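Hydrogenase maturation factor (Thermoanaerobacter tengcongensis, PDB 3VTH) probably transfers the carbamoyl group of carbamoyl phosphate, at the expense of ATP, to the C-terminal cysteine of HypE during [NiFe]-hydrogenase maturation. Local coordinates at residues 370-373 against 378-381; 270-275 against 284-289; 538-543 against 558-563. One frame throughout, in Å; residues are numbered along the deposited sequence.

Contact 1 (370-373 against 378-381); sequences VTSF and ERII
Two side-chain hydroxyls, those of Thr371 and Ser372, reach across to 378-381 and bond to different kinds of acceptor. Thr371 OG1 donates to Glu378 OE2 at 2.6 Å, meeting the anti lone pair of that oxygen, the one turned away from OE1. Glu378 attains this position because its CG is anti to the backbone N (chi1 171°) and the chain stays extended beyond it, crossing the threonine at about a right angle; Tyr387 OH adds a weak bond to the same oxygen. Ser372 OG, held between its own N and carbonyl carbon (chi1 67°), donates to Arg379 O at 2.7 Å, in the carbonyl plane and on a lone pair. An alanine in place of Glu378 takes away the carboxylate, and Thr371 OG1 would probably be left without this acceptor and freer to turn.

Backbone bonds flank these contacts: Arg379 N to Ser372 O and Ile381 N to Val370 O, both 2.8 Å. Ser372 O also receives a CA-H...O contact from Glu378 CA at 3.3 Å.

Apolar contact is lighter. Val370 CG1 lies 4.1 Å from Ile381 CB, and Ile381 CD1 settles 3.8 Å from Thr371 C, near the serine hydroxyl. The arginine end turns elsewhere, its guanidinium taken by the carbonyls of Asn374, Ala375 and Asn727.

Phe373 and Glu378 form an antiparallel non-hydrogen-bonded pair at the turn end of a short beta-hairpin, strand 377-378 being an outer strand of the large mixed sheet of the YrdC-like domain; the chain runs on through 379-381 beside strand 370-374, where Val370 lines the pocket of the bound ATP analogue.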
loop_
_atom_site.group_PDB
_atom_site.type_symbol
_atom_site.label_atom_id
_atom_site.label_comp_id
_atom_site.label_asym_id
_atom_site.label_seq_id
_atom_site.Cartn_x
_atom_site.Cartn_y
_atom_site.Cartn_z
ATOM N N VAL A 370 -0.856 -3.599 3.519
ATOM C CA VAL A 370 -1.742 -3.451 4.665
ATOM C C VAL A 370 -2.989 -2.740 4.167
ATOM O O VAL A 370 -2.907 -1.667 3.583
ATOM C CB VAL A 370 -1.088 -2.634 5.818
ATOM C CG1 VAL A 370 -2.046 -2.516 7.014
ATOM C CG2 VAL A 370 0.250 -3.290 6.252
ATOM N N THR A 371 -4.147 -3.350 4.391
ATOM C CA THR A 371 -5.387 -2.799 3.855
ATOM C C THR A 371 -6.543 -2.938 4.845
ATOM O O THR A 371 -6.354 -3.424 5.959
ATOM C CB THR A 371 -5.728 -3.404 2.485
ATOM O OG1 THR A 371 -6.666 -2.542 1.818
ATOM C CG2 THR A 371 -6.320 -4.816 2.653
ATOM N N SER A 372 -7.720 -2.472 4.448
ATOM C CA SER A 372 -8.877 -2.466 5.334
ATOM C C SER A 372 -10.109 -2.224 4.483
ATOM O O SER A 372 -9.991 -1.878 3.304
ATOM C CB SER A 372 -8.756 -1.314 6.350
ATOM O OG SER A 372 -8.852 -0.036 5.697
ATOM N N PHE A 373 -11.284 -2.369 5.082
ATOM C CA PHE A 373 -12.514 -2.025 4.395
ATOM C C PHE A 373 -13.284 -1.098 5.298
ATOM O O PHE A 373 -13.534 -1.427 6.461
ATOM C CB PHE A 373 -13.350 -3.273 4.058
ATOM C CG PHE A 373 -14.437 -3.007 3.043
ATOM C CD1 PHE A 373 -14.182 -3.164 1.679
ATOM C CD2 PHE A 373 -15.696 -2.573 3.447
ATOM C CE1 PHE A 373 -15.189 -2.914 0.721
ATOM C CE2 PHE A 373 -16.714 -2.312 2.503
ATOM C CZ PHE A 373 -16.446 -2.482 1.134
ATOM N N GLU A 378 -12.641 -0.549 -0.031
ATOM C CA GLU A 378 -11.305 -0.862 0.468
ATOM C C GLU A 378 -10.554 0.456 0.716
ATOM O O GLU A 378 -10.655 1.407 -0.080
ATOM C CB GLU A 378 -10.538 -1.726 -0.538
ATOM C CG GLU A 378 -9.065 -1.895 -0.170
ATOM C CD GLU A 378 -8.345 -2.970 -0.979
ATOM O OE1 GLU A 378 -8.737 -3.243 -2.137
ATOM O OE2 GLU A 378 -7.356 -3.515 -0.458
ATOM N N ARG A 379 -9.851 0.524 1.846
ATOM C CA ARG A 379 -9.029 1.686 2.177
ATOM C C ARG A 379 -7.641 1.149 2.441
ATOM O O ARG A 379 -7.342 0.635 3.529
ATOM C CB ARG A 379 -9.573 2.439 3.398
ATOM C CG ARG A 379 -11.066 2.724 3.343
ATOM C CD ARG A 379 -11.415 3.712 2.258
ATOM N NE ARG A 379 -12.857 3.876 2.080
ATOM C CZ ARG A 379 -13.418 4.675 1.162
ATOM N NH1 ARG A 379 -12.669 5.368 0.312
ATOM N NH2 ARG A 379 -14.736 4.772 1.084
ATOM N N ILE A 380 -6.786 1.232 1.433
ATOM C CA ILE A 380 -5.451 0.671 1.595
ATOM C C ILE A 380 -4.559 1.614 2.431
ATOM O O ILE A 380 -4.699 2.841 2.367
ATOM C CB ILE A 380 -4.830 0.346 0.224
ATOM C CG1 ILE A 380 -3.637 -0.614 0.381
ATOM C CG2 ILE A 380 -4.426 1.656 -0.481
ATOM C CD1 ILE A 380 -3.337 -1.434 -0.914
ATOM N N ILE A 381 -3.674 1.031 3.237
ATOM C CA ILE A 381 -2.791 1.788 4.134
ATOM C C ILE A 381 -1.364 1.726 3.596
ATOM O O ILE A 381 -0.653 2.727 3.597
ATOM C CB ILE A 381 -2.839 1.230 5.606
ATOM C CG1 ILE A 381 -4.193 1.520 6.261
ATOM C CG2 ILE A 381 -1.713 1.823 6.481
ATOM C CD1 ILE A 381 -5.186 0.371 6.219
#

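Contact 2 (270-275 against 284-289); sequences PEEERL and VLLKKK. With APC (diphosphomethylphosphonic acid adenosyl ester), chain F.
Leu286 CD2 sits squarely over one face of the Glu272 carboxylate, 3.5 Å from CD and 3.8 Å from each of OE1 and OE2. On the other side of the strand, both methyls of Leu285 rest on the same face of the adenine of the nucleotide analogue, CD1 3.6 Å from its C2 and CD2 3.7 Å from its C6. The guanidinium of Arg274 has Glu271 CA at its edge, in plane. Leu286 reaches the carboxylate because its CG is anti to the carbonyl carbon (chi1 -61°), and the two side chains run alongside each other, pointing opposite ways.

Helix 270-277 here packs on strand 283-287 of the YrdC-like domain, their segments nearly antiparallel at 149° with the axes 9.3 Å apart. Since Leu285 points away from the helix, the strand stands between helix and adenine. Nearer the helix's later turns, Leu275 CB meets Val284 CG2 at 4.0 Å.

Polar linkage between the segments runs through water. One molecule donates to Glu272 OE2 and accepts from Lys287 N at 2.9 Å; a second lies 2.7 Å from Leu285 O and close to the same carboxylate oxygen, although it cannot serve every acceptor around it at once. Glu272 OE1 is taken by the backbone N of Ser269, just before the helix, which helps to fix how the carboxylate is turned.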
loop_
_atom_site.group_PDB
_atom_site.type_symbol
_atom_site.label_atom_id
_atom_site.label_comp_id
_atom_site.label_asym_id
_atom_site.label_seq_id
_atom_site.Cartn_x
_atom_site.Cartn_y
_atom_site.Cartn_z
ATOM N N PRO A 270 -18.288 -9.661 5.397
ATOM C CA PRO A 270 -18.053 -10.321 4.108
ATOM C C PRO A 270 -17.037 -9.592 3.208
ATOM O O PRO A 270 -16.286 -10.251 2.497
ATOM C CB PRO A 270 -19.449 -10.356 3.465
ATOM C CG PRO A 270 -20.390 -10.390 4.655
ATOM C CD PRO A 270 -19.730 -9.483 5.676
ATOM N N GLU A 271 -17.019 -8.256 3.252
ATOM C CA GLU A 271 -16.077 -7.465 2.448
ATOM C C GLU A 271 -14.643 -7.632 2.975
ATOM O O GLU A 271 -13.702 -7.717 2.201
ATOM C CB GLU A 271 -16.488 -5.987 2.430
ATOM C CG GLU A 271 -17.927 -5.701 1.896
ATOM C CD GLU A 271 -19.032 -5.800 2.968
ATOM O OE1 GLU A 271 -18.900 -6.556 3.959
ATOM O OE2 GLU A 271 -20.067 -5.113 2.813
ATOM N N GLU A 272 -14.480 -7.712 4.295
ATOM C CA GLU A 272 -13.165 -8.006 4.884
ATOM C C GLU A 272 -12.696 -9.423 4.571
ATOM O O GLU A 272 -11.510 -9.660 4.306
ATOM C CB GLU A 272 -13.183 -7.760 6.395
ATOM C CG GLU A 272 -13.143 -6.275 6.773
ATOM C CD GLU A 272 -13.599 -6.016 8.220
ATOM O OE1 GLU A 272 -14.361 -6.835 8.765
ATOM O OE2 GLU A 272 -13.201 -4.988 8.817
ATOM N N GLU A 273 -13.624 -10.376 4.602
ATOM C CA GLU A 273 -13.298 -11.744 4.223
ATOM C C GLU A 273 -12.797 -11.814 2.778
ATOM O O GLU A 273 -11.858 -12.545 2.483
ATOM C CB GLU A 273 -14.512 -12.651 4.419
ATOM C CG GLU A 273 -14.266 -14.084 4.051
ATOM C CD GLU A 273 -15.323 -15.041 4.621
ATOM O OE1 GLU A 273 -16.161 -14.621 5.439
ATOM O OE2 GLU A 273 -15.297 -16.219 4.246
ATOM N N ARG A 274 -13.429 -11.052 1.888
ATOM C CA ARG A 274 -13.001 -10.983 0.492
ATOM C C ARG A 274 -11.562 -10.463 0.358
ATOM O O ARG A 274 -10.783 -10.989 -0.443
ATOM C CB ARG A 274 -13.975 -10.105 -0.299
ATOM C CG ARG A 274 -13.736 -10.044 -1.798
ATOM C CD ARG A 274 -14.631 -8.947 -2.415
ATOM N NE ARG A 274 -13.888 -7.727 -2.771
ATOM C CZ ARG A 274 -13.638 -6.685 -1.966
ATOM N NH1 ARG A 274 -14.053 -6.644 -0.691
ATOM N NH2 ARG A 274 -12.957 -5.652 -2.454
ATOM N N LEU A 275 -11.214 -9.435 1.141
ATOM C CA LEU A 275 -9.854 -8.877 1.111
ATOM C C LEU A 275 -8.810 -9.881 1.621
ATOM O O LEU A 275 -7.726 -10.009 1.038
ATOM C CB LEU A 275 -9.768 -7.566 1.907
ATOM C CG LEU A 275 -10.583 -6.374 1.372
ATOM C CD1 LEU A 275 -10.388 -5.155 2.285
ATOM C CD2 LEU A 275 -10.178 -6.023 -0.068
ATOM N N VAL A 284 -4.882 -7.458 6.655
ATOM C CA VAL A 284 -6.118 -6.690 6.717
ATOM C C VAL A 284 -6.318 -6.262 8.167
ATOM O O VAL A 284 -6.220 -7.087 9.070
ATOM C CB VAL A 284 -7.347 -7.524 6.248
ATOM C CG1 VAL A 284 -8.655 -6.704 6.318
ATOM C CG2 VAL A 284 -7.133 -8.094 4.833
ATOM N N LEU A 285 -6.620 -4.980 8.373
ATOM C CA LEU A 285 -6.878 -4.469 9.716
ATOM C C LEU A 285 -8.310 -4.776 10.113
ATOM O O LEU A 285 -9.260 -4.362 9.441
ATOM C CB LEU A 285 -6.599 -2.959 9.815
ATOM C CG LEU A 285 -5.189 -2.535 9.372
ATOM C CD1 LEU A 285 -5.025 -1.054 9.571
ATOM C CD2 LEU A 285 -4.075 -3.318 10.114
ATOM N N LEU A 286 -8.448 -5.477 11.234
ATOM C CA LEU A 286 -9.733 -6.013 11.682
ATOM C C LEU A 286 -9.978 -5.647 13.133
ATOM O O LEU A 286 -9.040 -5.654 13.922
ATOM C CB LEU A 286 -9.724 -7.548 11.554
ATOM C CG LEU A 286 -9.535 -8.141 10.152
ATOM C CD1 LEU A 286 -9.334 -9.642 10.271
ATOM C CD2 LEU A 286 -10.724 -7.829 9.229
ATOM N N LYS A 287 -11.231 -5.343 13.486
ATOM C CA LYS A 287 -11.586 -5.063 14.879
ATOM C C LYS A 287 -11.486 -6.325 15.721
ATOM O O LYS A 287 -11.983 -7.391 15.321
ATOM C CB LYS A 287 -12.998 -4.469 14.984
ATOM C CG LYS A 287 -13.137 -3.054 14.382
ATOM C CD LYS A 287 -12.569 -1.948 15.309
ATOM C CE LYS A 287 -12.760 -0.556 14.688
ATOM N NZ LYS A 287 -12.293 0.557 15.574
ATOM N N LYS A 288 -10.857 -6.196 16.890
ATOM C CA LYS A 288 -10.664 -7.310 17.829
ATOM C C LYS A 288 -11.995 -7.724 18.449
ATOM O O LYS A 288 -12.793 -6.869 18.831
ATOM C CB LYS A 288 -9.727 -6.899 18.968
ATOM C CG LYS A 288 -8.261 -6.679 18.587
ATOM C CD LYS A 288 -7.538 -6.085 19.816
ATOM C CE LYS A 288 -6.037 -5.997 19.606
ATOM N NZ LYS A 288 -5.416 -5.336 20.765
ATOM N N LYS A 289 -12.227 -9.030 18.554
ATOM C CA LYS A 289 -13.369 -9.558 19.315
ATOM C C LYS A 289 -13.118 -10.999 19.713
ATOM O O LYS A 289 -12.677 -11.798 18.892
ATOM C CB LYS A 289 -14.676 -9.468 18.511
ATOM C CG LYS A 289 -15.915 -10.052 19.242
ATOM C CD LYS A 289 -17.215 -9.933 18.423
ATOM C CE LYS A 289 -17.231 -10.878 17.202
ATOM N NZ LYS A 289 -17.202 -12.309 17.593
HETATM P PG APC F . 10.250 -1.495 10.673
HETATM O O1G APC F . 10.287 -2.793 9.909
HETATM O O2G APC F . 10.136 -1.708 12.163
HETATM O O3G APC F . 11.332 -0.521 10.305
HETATM P PB APC F . 7.525 -1.285 9.757
HETATM O O1B APC F . 7.778 -1.755 8.359
HETATM O O2B APC F . 6.507 -0.169 9.886
HETATM O O3B APC F . 8.910 -0.673 10.300
HETATM P PA APC F . 6.432 -4.211 10.110
HETATM O O1A APC F . 6.027 -5.114 11.251
HETATM O O2A APC F . 7.353 -4.816 9.115
HETATM C C3A APC F . 7.106 -2.678 10.858
HETATM O "O5'" APC F . 5.143 -3.751 9.256
HETATM C "C5'" APC F . 3.798 -4.024 9.636
HETATM C "C4'" APC F . 2.968 -2.766 9.397
HETATM O "O4'" APC F . 1.604 -3.112 9.668
HETATM C "C3'" APC F . 3.367 -1.657 10.375
HETATM O "O3'" APC F . 3.399 -0.369 9.738
HETATM C "C2'" APC F . 2.243 -1.662 11.391
HETATM O "O2'" APC F . 2.100 -0.399 12.067
HETATM C "C1'" APC F . 1.056 -2.140 10.556
HETATM N N9 APC F . 0.108 -2.737 11.491
HETATM C C8 APC F . 0.195 -3.949 12.102
HETATM N N7 APC F . -0.858 -4.118 12.941
HETATM C C5 APC F . -1.617 -3.003 12.866
HETATM C C6 APC F . -2.864 -2.507 13.489
HETATM N N6 APC F . -3.542 -3.261 14.379
HETATM N N1 APC F . -3.304 -1.280 13.135
HETATM C C2 APC F . -2.656 -0.511 12.235
HETATM N N3 APC F . -1.516 -0.877 11.628
HETATM C C4 APC F . -0.972 -2.095 11.907
HETATM O O HOH W 1 -13.229 -5.946 11.438
HETATM O O HOH W 2 -11.206 -3.484 7.743
#

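Contact 3 (538-543 against 558-563); sequences YKPLPG and FIFDNI
In the second subdomain of the Kae1-like carbamoyltransferase domain, Lys539 and Pro540 of strand 530-542 each lay aliphatic carbons on a phenylalanine ring. Lys539 CG stands over the centre of the Phe558 ring in a CH-pi contact, 4.1 Å from the centroid and 11° off the normal. Leu653, Phe600 and Ala603 are among the side chains that also pack on it. The bend at chi2 (-67°) lifts CD and CE away from the ring toward Phe558 O, CD coming 3.7 Å from it.

The domain belongs to the actin-like ATPase clan, and here a strand of its mixed sheet meets the C-terminal part of helix 551-559 and the residues that follow. Pro540 makes the second half of the joint. Its CG lies over Phe560 at 3.8 Å from the ring centroid, displaced toward the rim, and its CD touches Phe560 CE2 at 3.5 Å. Asp561 CB takes the opposite face, so proline and aspartate clasp the ring.

One water joins three polar groups: it donates to Phe558 O at 2.7 Å and Asp561 OD1 at 2.8 Å, and accepts from Lys539 NZ. The lysine's salt bridge goes instead to Asp648, just ahead of helix 649-662.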
loop_
_atom_site.group_PDB
_atom_site.type_symbol
_atom_site.label_atom_id
_atom_site.label_comp_id
_atom_site.label_asym_id
_atom_site.label_seq_id
_atom_site.Cartn_x
_atom_site.Cartn_y
_atom_site.Cartn_z
ATOM N N TYR A 538 -3.333 28.856 14.116
ATOM C CA TYR A 538 -1.934 28.449 14.318
ATOM C C TYR A 538 -1.529 28.400 15.793
ATOM O O TYR A 538 -1.783 29.352 16.521
ATOM C CB TYR A 538 -1.002 29.419 13.589
ATOM C CG TYR A 538 -0.969 29.206 12.102
ATOM C CD1 TYR A 538 -0.634 27.962 11.575
ATOM C CD2 TYR A 538 -1.245 30.252 11.218
ATOM C CE1 TYR A 538 -0.592 27.747 10.200
ATOM C CE2 TYR A 538 -1.197 30.050 9.843
ATOM C CZ TYR A 538 -0.871 28.779 9.352
ATOM O OH TYR A 538 -0.804 28.533 8.007
ATOM N N LYS A 539 -0.905 27.294 16.211
ATOM C CA LYS A 539 -0.366 27.157 17.561
ATOM C C LYS A 539 1.129 26.925 17.473
ATOM O O LYS A 539 1.600 26.241 16.541
ATOM C CB LYS A 539 -1.016 25.971 18.302
ATOM C CG LYS A 539 -2.536 26.062 18.437
ATOM C CD LYS A 539 -2.917 27.240 19.362
ATOM C CE LYS A 539 -4.422 27.465 19.378
ATOM N NZ LYS A 539 -4.793 28.746 20.066
ATOM N N PRO A 540 1.884 27.466 18.446
ATOM C CA PRO A 540 3.334 27.281 18.448
ATOM C C PRO A 540 3.685 25.840 18.828
ATOM O O PRO A 540 3.020 25.237 19.681
ATOM C CB PRO A 540 3.818 28.270 19.520
ATOM C CG PRO A 540 2.659 28.360 20.502
ATOM C CD PRO A 540 1.412 28.240 19.616
ATOM N N LEU A 541 4.702 25.288 18.193
ATOM C CA LEU A 541 5.150 23.949 18.506
ATOM C C LEU A 541 6.629 24.055 18.852
ATOM O O LEU A 541 7.453 24.213 17.962
ATOM C CB LEU A 541 4.943 23.038 17.287
ATOM C CG LEU A 541 4.896 21.539 17.528
ATOM C CD1 LEU A 541 3.492 21.174 17.975
ATOM C CD2 LEU A 541 5.249 20.776 16.248
ATOM N N PRO A 542 6.959 24.025 20.152
ATOM C CA PRO A 542 8.340 24.219 20.607
ATOM C C PRO A 542 9.165 22.945 20.458
ATOM O O PRO A 542 8.741 21.867 20.894
ATOM C CB PRO A 542 8.167 24.574 22.088
ATOM C CG PRO A 542 6.918 23.840 22.485
ATOM C CD PRO A 542 6.019 23.896 21.282
ATOM N N GLY A 543 10.325 23.071 19.821
ATOM C CA GLY A 543 11.239 21.948 19.654
ATOM C C GLY A 543 11.143 21.285 18.296
ATOM O O GLY A 543 12.107 20.660 17.852
ATOM N N PHE A 558 -0.391 24.052 22.311
ATOM C CA PHE A 558 -1.811 24.323 22.019
ATOM C C PHE A 558 -2.472 25.196 23.093
ATOM O O PHE A 558 -3.431 25.931 22.795
ATOM C CB PHE A 558 -2.602 23.016 21.822
ATOM C CG PHE A 558 -2.591 22.502 20.398
ATOM C CD1 PHE A 558 -3.778 22.376 19.680
ATOM C CD2 PHE A 558 -1.391 22.198 19.758
ATOM C CE1 PHE A 558 -3.777 21.909 18.342
ATOM C CE2 PHE A 558 -1.378 21.734 18.437
ATOM C CZ PHE A 558 -2.585 21.600 17.726
ATOM N N ILE A 559 -1.951 25.122 24.322
ATOM C CA ILE A 559 -2.540 25.861 25.450
ATOM C C ILE A 559 -1.687 27.035 25.938
ATOM O O ILE A 559 -1.990 27.613 26.982
ATOM C CB ILE A 559 -2.862 24.925 26.654
ATOM C CG1 ILE A 559 -1.578 24.352 27.288
ATOM C CG2 ILE A 559 -3.845 23.844 26.215
ATOM C CD1 ILE A 559 -1.781 23.655 28.665
ATOM N N PHE A 560 -0.644 27.395 25.178
ATOM C CA PHE A 560 0.391 28.344 25.641
ATOM C C PHE A 560 -0.138 29.662 26.219
ATOM O O PHE A 560 0.418 30.194 27.191
ATOM C CB PHE A 560 1.420 28.623 24.533
ATOM C CG PHE A 560 0.991 29.681 23.538
ATOM C CD1 PHE A 560 1.568 30.954 23.567
ATOM C CD2 PHE A 560 0.002 29.413 22.587
ATOM C CE1 PHE A 560 1.174 31.942 22.650
ATOM C CE2 PHE A 560 -0.399 30.400 21.659
ATOM C CZ PHE A 560 0.188 31.654 21.689
ATOM N N ASP A 561 -1.202 30.193 25.628
ATOM C CA ASP A 561 -1.703 31.512 26.048
ATOM C C ASP A 561 -2.861 31.425 27.040
ATOM O O ASP A 561 -3.547 32.414 27.280
ATOM C CB ASP A 561 -2.122 32.339 24.825
ATOM C CG ASP A 561 -3.141 31.622 23.958
ATOM O OD1 ASP A 561 -3.561 30.503 24.319
ATOM O OD2 ASP A 561 -3.517 32.172 22.907
ATOM N N ASN A 562 -3.090 30.234 27.592
ATOM C CA ASN A 562 -4.159 30.042 28.577
ATOM C C ASN A 562 -3.751 28.973 29.593
ATOM O O ASN A 562 -4.562 28.167 30.040
ATOM C CB ASN A 562 -5.478 29.701 27.857
ATOM C CG ASN A 562 -6.686 29.691 28.793
ATOM O OD1 ASN A 562 -7.635 28.926 28.589
ATOM N ND2 ASN A 562 -6.652 30.530 29.820
ATOM N N ILE A 563 -2.472 29.006 29.955
ATOM C CA ILE A 563 -1.827 28.031 30.844
ATOM C C ILE A 563 -2.534 27.779 32.191
ATOM O O ILE A 563 -2.736 26.621 32.583
ATOM C CB ILE A 563 -0.326 28.436 31.076
ATOM C CG1 ILE A 563 0.528 28.080 29.847
ATOM C CG2 ILE A 563 0.245 27.869 32.402
ATOM C CD1 ILE A 563 0.728 26.585 29.573
HETATM O O HOH W 3 -3.962 28.527 22.378
#

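From the N terminus, contact 2 comes first: it closes the short loop between helix 270-277 and strand 283-287. The chain then runs on through more of the YrdC-like domain before contact 1 closes a tight turn between 370-373 and 378-381. Contact 3 follows much later, folding helix 551-559 back on strand 530-542. The three are in series; none nests in or crosses another. Contacts 1 and 2 nevertheless touch, because strands 283-287 and 370-374 are sheet neighbours; Thr371 O probably bonds Leu285 N, and Phe373 packs on Glu271. Contact 3, about 22 Å from contact 1 at the nearest atoms, belongs to the separate Kae1-like region.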